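Local atomic coordinates of uncharacterized protein (Bacteroides ovatus, PDB entry 4IPB), a protein that is of unknown function but contains a PepSY-like, putative beta-lactamase-inhibitor-like region. Residues F40-W45 / T55-V60; P17-V22 / A33-N38. One frame throughout, in Å; residues are numbered along the deposited sequence.

Contact 1 (F40-W45 / T55-V60); sequences FTKNVW and TLTDLV
Asn-43 and Leu-56 hold each other by both backbone bonds of an antiparallel hydrogen-bonded pair: Asn-43 N reaches Leu-56 O at 2.9 Å, and Leu-56 N reaches Asn-43 O at 2.8 Å. Both are nearly straight at hydrogen, 165° and 169°. Packing is close from here towards Trp-45, where CD1 of Leu-56 meets the indole CD1 at 3.7 Å. On the other face Val-44 and Thr-55 lie side by side, both valine methyls near the threonine OG1, which is itself bonded to Trp-52 NE1 and to a glycerol probably from the crystallisation liquor. Segment 40-45 and residues 55-58 belong to the paired strands 40-46 and 52-58 of a beta hairpin; the axes of these short parts are 171° apart and thus almost antiparallel, and Leu-56 continues onto Thr-87 and Val-89 of the next strand. On the face of Val-44, Lys-42 bends at chi2 and again at chi4, and NZ donates a hydrogen bond to Thr-57 OG1 at 2.7 Å. The Asp-58 end is wetter. Thr-41 O still accepts from Asp-58 N, but the return link runs through water 1, which accepts from Thr-41 N at 3.0 Å and donates to Asp-58 O at 2.6 Å. The same Asp-58 O also meets the edge of the Phe-40 ring, in its plane, 3.5 Å from CD1. On the face of Asn-43, water 2 accepts from Asn-43 ND2 and donates to Leu-56 O and, at 2.7 Å, to Asp-58 OD1, while Asn-43 OD1 accepts a hydrogen bond from Asn-34 ND2 on the preceding strand.

Contact 2 (P17-V22 / A33-N38); sequences PKANGV and ANFAMN
Asn-20 O and Ala-36 N are joined through water 3, which donates to Asn-20 O at 2.8 Å and accepts from Ala-36 N at 2.8 Å. Water 4 also lies between these two residues, accepting from Asn-20 N and close to Ala-36 O. The peptide edges of the loop and of the strand therefore communicate through solvent, and no direct hydrogen bond spans the two segments. Apolar groups make the dry part. Selenomethionine Met-37 starts with CG anti to its backbone N, then turns at chi2 and at chi3 (56°), and the last turn lays CE against the loop backbone, 3.5 Å from Ala-19 N. The methyl of Ala-19 touches this CE and also sits 3.8 Å from Phe-35 CD2, so it is shared by two strand side chains that lie two residues apart. The Phe-35 ring has edge-to-face partners in Phe-12 and Tyr-16. Farther along, Val-22 spans two positions on one face of the strand with its two methyls: CG1, anti to the backbone N (chi1 -178°), meets Ala-33 CB at 3.7 Å, while CG2 lies 4.1 Å from Phe-35 CB. The backbone adds a CA-H...O contact, Val-22 CA to Asn-34 O at 3.4 Å, the angle at hydrogen being 144°. Phe-12 of helix 6-15 also packs on Ala-19, Val-22 and Ala-33. Directly after Val-22, Ala-23 takes up backbone bonding with Asn-34. The arrangement is that of a connecting loop leading from a helix into strand 23-27, an edge strand of the antiparallel sheet within this chain.

Overall arrangement
From the N terminus, helix 6-15 runs into the loop of contact 2, which closes when the chain, after strand 23-27 and the turn into strand 30-37, returns to 33-38. Two residues past that segment, contact 1 opens at 40 and closes at 55-60, bringing together the two strands of the next hairpin. The contacts follow in series, neither enclosing nor crossing the other, with centres about 10 Å apart. Strands 30-37 and 40-46, neighbours in the sheet, join them: Lys-42 N lies 2.8 Å from Phe-35 O, a probable hydrogen bond. Contact 2 ties the loop after helix 6-15 to strand 30-37, and contact 1 pairs strands 40-46 and 52-58.

Contact 1 (F40-W45 / T55-V60)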
loop_
_atom_site.group_PDB
_atom_site.type_symbol
_atom_site.label_atom_id
_atom_site.label_comp_id
_atom_site.label_asym_id
_atom_site.label_seq_id
_atom_site.Cartn_x
_atom_site.Cartn_y
_atom_site.Cartn_z
ATOM N N PHE A 40 2.445 -5.593 11.405
ATOM C CA PHE A 40 2.172 -5.303 9.992
ATOM C C PHE A 40 3.373 -4.688 9.284
ATOM O O PHE A 40 4.074 -3.873 9.879
ATOM C CB PHE A 40 0.983 -4.305 9.835
ATOM C CG PHE A 40 -0.333 -4.806 10.382
ATOM C CD1 PHE A 40 -1.173 -5.576 9.604
ATOM C CD2 PHE A 40 -0.685 -4.554 11.702
ATOM C CE1 PHE A 40 -2.376 -6.068 10.110
ATOM C CE2 PHE A 40 -1.877 -5.044 12.225
ATOM C CZ PHE A 40 -2.735 -5.783 11.418
ATOM N N THR A 41 3.596 -5.089 8.047
ATOM C CA THR A 41 4.625 -4.459 7.214
ATOM C C THR A 41 4.140 -3.158 6.667
ATOM O O THR A 41 3.020 -3.053 6.207
ATOM C CB THR A 41 5.066 -5.361 6.069
ATOM O OG1 THR A 41 5.678 -6.508 6.639
ATOM C CG2 THR A 41 6.084 -4.670 5.166
ATOM N N LYS A 42 4.999 -2.143 6.755
ATOM C CA LYS A 42 4.691 -0.808 6.302
ATOM C C LYS A 42 5.747 -0.247 5.341
ATOM O O LYS A 42 6.938 -0.595 5.443
ATOM C CB LYS A 42 4.644 0.122 7.504
ATOM C CG LYS A 42 3.681 -0.262 8.627
ATOM C CD LYS A 42 2.889 0.909 9.085
ATOM C CE LYS A 42 1.780 0.485 10.025
ATOM N NZ LYS A 42 0.490 1.061 9.591
ATOM N N ASN A 43 5.270 0.558 4.385
ATOM C CA ASN A 43 6.144 1.379 3.530
ATOM C C ASN A 43 5.632 2.786 3.655
ATOM O O ASN A 43 4.473 3.096 3.298
ATOM C CB ASN A 43 6.103 0.882 2.090
ATOM C CG ASN A 43 6.806 -0.417 1.935
ATOM O OD1 ASN A 43 8.047 -0.447 1.837
ATOM N ND2 ASN A 43 6.060 -1.502 1.910
ATOM N N VAL A 44 6.503 3.648 4.182
ATOM C CA VAL A 44 6.108 5.016 4.482
ATOM C C VAL A 44 6.983 5.931 3.638
ATOM O O VAL A 44 8.218 5.863 3.722
ATOM C CB VAL A 44 6.265 5.348 5.995
ATOM C CG1 VAL A 44 5.827 6.800 6.316
ATOM C CG2 VAL A 44 5.502 4.341 6.868
ATOM N N TRP A 45 6.335 6.806 2.884
ATOM C CA TRP A 45 6.990 7.623 1.878
ATOM C C TRP A 45 7.014 9.111 2.234
ATOM O O TRP A 45 6.063 9.626 2.827
ATOM C CB TRP A 45 6.278 7.446 0.537
ATOM C CG TRP A 45 6.398 6.099 -0.028
ATOM C CD1 TRP A 45 5.621 4.966 0.225
ATOM C CD2 TRP A 45 7.279 5.730 -1.106
ATOM N NE1 TRP A 45 6.079 3.921 -0.545
ATOM C CE2 TRP A 45 7.061 4.371 -1.385
ATOM C CE3 TRP A 45 8.329 6.396 -1.769
ATOM C CZ2 TRP A 45 7.810 3.690 -2.329
ATOM C CZ3 TRP A 45 9.021 5.757 -2.722
ATOM C CH2 TRP A 45 8.765 4.401 -3.021
ATOM N N THR A 55 1.382 6.288 3.323
ATOM C CA THR A 55 1.758 5.107 4.004
ATOM C C THR A 55 0.951 3.950 3.431
ATOM O O THR A 55 -0.276 4.058 3.274
ATOM C CB THR A 55 1.433 5.247 5.498
ATOM O OG1 THR A 55 2.298 6.232 6.078
ATOM C CG2 THR A 55 1.628 3.914 6.224
ATOM N N LEU A 56 1.647 2.864 3.182
ATOM C CA LEU A 56 1.045 1.622 2.697
ATOM C C LEU A 56 1.253 0.543 3.740
ATOM O O LEU A 56 2.406 0.242 4.144
ATOM C CB LEU A 56 1.611 1.214 1.370
ATOM C CG LEU A 56 1.347 2.182 0.248
ATOM C CD1 LEU A 56 2.384 3.279 0.129
ATOM C CD2 LEU A 56 1.236 1.463 -1.076
ATOM N N THR A 57 0.146 -0.054 4.210
ATOM C CA THR A 57 0.202 -1.068 5.235
ATOM C C THR A 57 -0.308 -2.387 4.643
ATOM O O THR A 57 -1.383 -2.432 4.054
ATOM C CB THR A 57 -0.681 -0.744 6.450
ATOM O OG1 THR A 57 -0.299 0.540 7.014
ATOM C CG2 THR A 57 -0.568 -1.782 7.541
ATOM N N ASP A 58 0.489 -3.433 4.794
ATOM C CA ASP A 58 0.131 -4.728 4.265
ATOM C C ASP A 58 -0.783 -5.452 5.245
ATOM O O ASP A 58 -0.323 -5.979 6.270
ATOM C CB ASP A 58 1.391 -5.577 4.113
ATOM C CG ASP A 58 2.411 -4.984 3.116
ATOM O OD1 ASP A 58 2.035 -4.235 2.221
ATOM O OD2 ASP A 58 3.612 -5.327 3.227
ATOM N N LEU A 59 -2.057 -5.493 4.906
ATOM C CA LEU A 59 -3.076 -6.147 5.716
ATOM C C LEU A 59 -3.220 -7.642 5.425
ATOM O O LEU A 59 -3.759 -8.353 6.253
ATOM C CB LEU A 59 -4.419 -5.452 5.506
ATOM C CG LEU A 59 -4.531 -3.963 5.861
ATOM C CD1 LEU A 59 -5.928 -3.424 5.595
ATOM C CD2 LEU A 59 -4.162 -3.738 7.298
ATOM N N VAL A 60 -2.688 -8.088 4.278
ATOM C CA VAL A 60 -2.501 -9.518 3.918
ATOM C C VAL A 60 -3.815 -10.183 3.475
ATOM O O VAL A 60 -3.873 -10.778 2.398
ATOM C CB VAL A 60 -1.848 -10.349 5.035
ATOM C CG1 VAL A 60 -1.602 -11.787 4.567
ATOM C CG2 VAL A 60 -0.542 -9.710 5.515
HETATM O O HOH W 1 1.797 -7.321 7.108
HETATM O O HOH W 2 3.312 -1.905 2.396
#

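Contact 2 (P17-V22 / A33-N38)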
loop_
_atom_site.group_PDB
_atom_site.type_symbol
_atom_site.label_atom_id
_atom_site.label_comp_id
_atom_site.label_asym_id
_atom_site.label_seq_id
_atom_site.Cartn_x
_atom_site.Cartn_y
_atom_site.Cartn_z
ATOM N N PRO A 17 8.457 6.360 16.329
ATOM C CA PRO A 17 9.616 6.460 17.223
ATOM C C PRO A 17 10.207 5.101 17.620
ATOM O O PRO A 17 11.405 5.018 17.941
ATOM C CB PRO A 17 9.058 7.219 18.441
ATOM C CG PRO A 17 7.593 7.075 18.362
ATOM C CD PRO A 17 7.304 7.101 16.881
ATOM N N LYS A 18 9.394 4.053 17.592
ATOM C CA LYS A 18 9.852 2.728 18.041
ATOM C C LYS A 18 10.238 1.786 16.893
ATOM O O LYS A 18 10.669 0.652 17.135
ATOM C CB LYS A 18 8.782 2.074 18.903
ATOM C CG LYS A 18 8.412 2.918 20.109
ATOM C CD LYS A 18 9.672 3.468 20.815
ATOM C CE LYS A 18 9.525 3.475 22.313
ATOM N NZ LYS A 18 8.270 4.066 22.842
ATOM N N ALA A 19 10.114 2.247 15.658
ATOM C CA ALA A 19 10.503 1.396 14.527
ATOM C C ALA A 19 11.982 1.055 14.589
ATOM O O ALA A 19 12.777 1.897 14.947
ATOM C CB ALA A 19 10.238 2.124 13.225
ATOM N N ASN A 20 12.289 -0.190 14.235
ATOM C CA ASN A 20 13.661 -0.668 14.047
ATOM C C ASN A 20 13.734 -1.479 12.774
ATOM O O ASN A 20 12.714 -1.803 12.165
ATOM C CB ASN A 20 14.143 -1.476 15.254
ATOM C CG ASN A 20 13.223 -2.646 15.632
ATOM O OD1 ASN A 20 12.517 -3.235 14.804
ATOM N ND2 ASN A 20 13.270 -3.014 16.910
ATOM N N GLY A 21 14.945 -1.786 12.369
ATOM C CA GLY A 21 15.163 -2.563 11.167
ATOM C C GLY A 21 14.641 -1.898 9.916
ATOM O O GLY A 21 14.167 -2.594 8.982
ATOM N N VAL A 22 14.710 -0.572 9.878
ATOM C CA VAL A 22 14.097 0.175 8.769
ATOM C C VAL A 22 15.046 0.143 7.580
ATOM O O VAL A 22 16.264 0.448 7.728
ATOM C CB VAL A 22 13.868 1.635 9.155
ATOM C CG1 VAL A 22 13.188 2.433 8.047
ATOM C CG2 VAL A 22 13.065 1.682 10.422
ATOM N N ALA A 33 10.548 4.306 3.616
ATOM C CA ALA A 33 10.953 3.565 4.788
ATOM C C ALA A 33 10.126 2.267 4.879
ATOM O O ALA A 33 8.873 2.336 4.974
ATOM C CB ALA A 33 10.706 4.391 6.041
ATOM N N ASN A 34 10.812 1.125 4.832
ATOM C CA ASN A 34 10.176 -0.186 4.921
ATOM C C ASN A 34 10.499 -0.804 6.246
ATOM O O ASN A 34 11.708 -0.914 6.599
ATOM C CB ASN A 34 10.665 -1.095 3.785
ATOM C CG ASN A 34 10.167 -2.515 3.919
ATOM O OD1 ASN A 34 10.795 -3.336 4.589
ATOM N ND2 ASN A 34 8.987 -2.776 3.430
ATOM N N PHE A 35 9.489 -1.319 6.955
ATOM C CA PHE A 35 9.681 -1.880 8.318
ATOM C C PHE A 35 8.404 -2.572 8.800
ATOM O O PHE A 35 7.346 -2.387 8.206
ATOM C CB PHE A 35 10.011 -0.769 9.336
ATOM C CG PHE A 35 8.966 0.291 9.463
ATOM C CD1 PHE A 35 8.806 1.248 8.475
ATOM C CD2 PHE A 35 8.149 0.372 10.565
ATOM C CE1 PHE A 35 7.882 2.242 8.582
ATOM C CE2 PHE A 35 7.184 1.386 10.664
ATOM C CZ PHE A 35 7.042 2.285 9.652
ATOM N N ALA A 36 8.489 -3.249 9.952
ATOM C CA ALA A 36 7.321 -3.879 10.567
ATOM C C ALA A 36 6.919 -3.148 11.838
ATOM O O ALA A 36 7.768 -2.685 12.591
ATOM C CB ALA A 36 7.653 -5.340 10.911
HETATM N N MSE A 37 5.624 -3.031 12.089
HETATM C CA MSE A 37 5.121 -2.255 13.250
HETATM C C MSE A 37 3.855 -2.935 13.728
HETATM O O MSE A 37 2.898 -3.079 12.955
HETATM C CB MSE A 37 4.849 -0.794 12.796
HETATM C CG MSE A 37 4.237 0.200 13.805
HETATM SE SE MSE A 37 5.299 0.399 15.428
HETATM C CE MSE A 37 7.009 0.927 14.709
ATOM N N ASN A 38 3.865 -3.370 14.998
ATOM C CA ASN A 38 2.709 -4.027 15.659
ATOM C C ASN A 38 2.095 -5.113 14.796
ATOM O O ASN A 38 0.875 -5.154 14.602
ATOM C CB ASN A 38 1.628 -2.999 16.011
ATOM C CG ASN A 38 2.159 -1.850 16.842
ATOM O OD1 ASN A 38 2.803 -2.065 17.864
ATOM N ND2 ASN A 38 1.895 -0.618 16.404
HETATM O O HOH W 3 11.079 -3.783 10.962
HETATM O O HOH W 4 10.082 -2.041 13.800
#